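Local coordinates for 70 kDa protein (Xanthomonas sp., PDB 4B2N) that oxidatively cleaves rubber (latex) processively as a dihaem c-type cytochrome that acts as a dioxygenase, at residues P130-F133 against E134-S138. Sequence-based numbering, arbitrary orientation.
Sequences PPDF and EEQVS
V137 lays its CG2 methyl over one face of the F133 ring, a CH-pi contact in which CG2 stands 4.0 Å from the ring centroid, 17° off the normal and displaced toward the CZ end of the ring. F133 reaches this position because its CG lies anti to the backbone N (chi1 173°). One residue earlier, the D132 carboxylate and the Q136 amide meet with their planes 69° apart; Q136 CG lies 3.8 Å from D132 OD1, and P130 borders the same amide. A type I beta turn from P130 to F133 leads the chain into the first helical turn. Two backbone bonds, Q136 N to D132 O at 2.9 Å and V137 N to F133 O at 2.9 Å, open helix 133-141, with D132 at its N-cap position although its carboxylate caps no backbone N-H. Instead, D132 OD2 accepts from the backbone N of I546 and from a water 2.8 Å away, which also donates to E135 OE1 and so links two like-charged groups. A second water accepts from E134 N at 2.8 Å and donates to P131 O. Farther out, W124 meets the F133 ring and R129 forms a cation-pi contact with it.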
loop_
_atom_site.group_PDB
_atom_site.type_symbol
_atom_site.label_atom_id
_atom_site.label_comp_id
_atom_site.label_asym_id
_atom_site.label_seq_id
_atom_site.Cartn_x
_atom_site.Cartn_y
_atom_site.Cartn_z
ATOM N N PRO A 130 20.752 22.204 -12.201
ATOM C CA PRO A 130 21.359 21.449 -13.253
ATOM C C PRO A 130 20.328 21.208 -14.403
ATOM O O PRO A 130 19.133 21.326 -14.175
ATOM C CB PRO A 130 21.757 20.171 -12.554
ATOM C CG PRO A 130 20.640 19.975 -11.529
ATOM C CD PRO A 130 20.395 21.391 -11.021
ATOM N N PRO A 131 20.794 20.982 -15.639
ATOM C CA PRO A 131 19.799 20.959 -16.729
ATOM C C PRO A 131 19.067 19.650 -16.733
ATOM O O PRO A 131 18.033 19.535 -17.409
ATOM C CB PRO A 131 20.634 21.119 -17.990
ATOM C CG PRO A 131 22.022 20.680 -17.613
ATOM C CD PRO A 131 22.163 21.146 -16.173
ATOM N N ASP A 132 19.603 18.671 -15.993
ATOM C CA ASP A 132 18.843 17.406 -15.788
ATOM C C ASP A 132 18.020 17.368 -14.472
ATOM O O ASP A 132 17.657 16.289 -13.974
ATOM C CB ASP A 132 19.766 16.202 -15.878
ATOM C CG ASP A 132 20.880 16.233 -14.818
ATOM O OD1 ASP A 132 20.998 17.233 -14.108
ATOM O OD2 ASP A 132 21.581 15.219 -14.707
ATOM N N PHE A 133 17.694 18.556 -13.924
ATOM C CA PHE A 133 17.011 18.676 -12.651
ATOM C C PHE A 133 15.781 17.725 -12.590
ATOM O O PHE A 133 15.587 16.981 -11.663
ATOM C CB PHE A 133 16.532 20.118 -12.477
ATOM C CG PHE A 133 15.663 20.331 -11.257
ATOM C CD1 PHE A 133 16.209 20.258 -9.975
ATOM C CD2 PHE A 133 14.260 20.591 -11.391
ATOM C CE1 PHE A 133 15.386 20.462 -8.854
ATOM C CE2 PHE A 133 13.435 20.796 -10.265
ATOM C CZ PHE A 133 14.013 20.701 -8.984
ATOM N N GLU A 134 14.947 17.758 -13.608
ATOM C CA GLU A 134 13.693 17.044 -13.523
ATOM C C GLU A 134 13.972 15.523 -13.426
ATOM O O GLU A 134 13.412 14.799 -12.593
ATOM C CB GLU A 134 12.856 17.493 -14.760
ATOM C CG GLU A 134 11.379 17.235 -14.621
ATOM C CD GLU A 134 10.629 17.633 -15.884
ATOM O OE1 GLU A 134 10.773 18.800 -16.369
ATOM O OE2 GLU A 134 9.895 16.737 -16.342
ATOM N N GLU A 135 14.960 15.036 -14.159
ATOM C CA GLU A 135 15.372 13.653 -14.005
ATOM C C GLU A 135 15.992 13.338 -12.645
ATOM O O GLU A 135 15.771 12.265 -12.098
ATOM C CB GLU A 135 16.352 13.267 -15.111
ATOM C CG GLU A 135 16.878 11.832 -14.954
ATOM C CD GLU A 135 17.690 11.388 -16.182
ATOM O OE1 GLU A 135 18.788 11.915 -16.443
ATOM O OE2 GLU A 135 17.178 10.565 -16.934
ATOM N N GLN A 136 16.866 14.218 -12.141
ATOM C CA GLN A 136 17.448 14.021 -10.826
ATOM C C GLN A 136 16.408 13.929 -9.703
ATOM O O GLN A 136 16.600 13.167 -8.740
ATOM C CB GLN A 136 18.482 15.145 -10.507
ATOM C CG GLN A 136 19.740 14.935 -11.375
ATOM C CD GLN A 136 20.944 15.685 -10.823
ATOM O OE1 GLN A 136 21.565 16.536 -11.503
ATOM N NE2 GLN A 136 21.308 15.335 -9.615
ATOM N N VAL A 137 15.306 14.690 -9.849
ATOM C CA VAL A 137 14.239 14.552 -8.867
ATOM C C VAL A 137 13.754 13.109 -8.805
ATOM O O VAL A 137 13.642 12.567 -7.707
ATOM C CB VAL A 137 13.059 15.493 -9.087
ATOM C CG1 VAL A 137 11.911 15.205 -8.099
ATOM C CG2 VAL A 137 13.546 16.925 -8.975
ATOM N N SER A 138 13.452 12.533 -9.960
ATOM C CA SER A 138 12.969 11.128 -10.088
ATOM C C SER A 138 13.985 10.202 -9.512
ATOM O O SER A 138 13.639 9.298 -8.766
ATOM C CB SER A 138 12.747 10.769 -11.574
ATOM O OG SER A 138 11.386 11.156 -11.895
HETATM O O HOH W 1 15.249 19.207 -15.932
HETATM O O HOH W 2 20.325 12.791 -14.245
#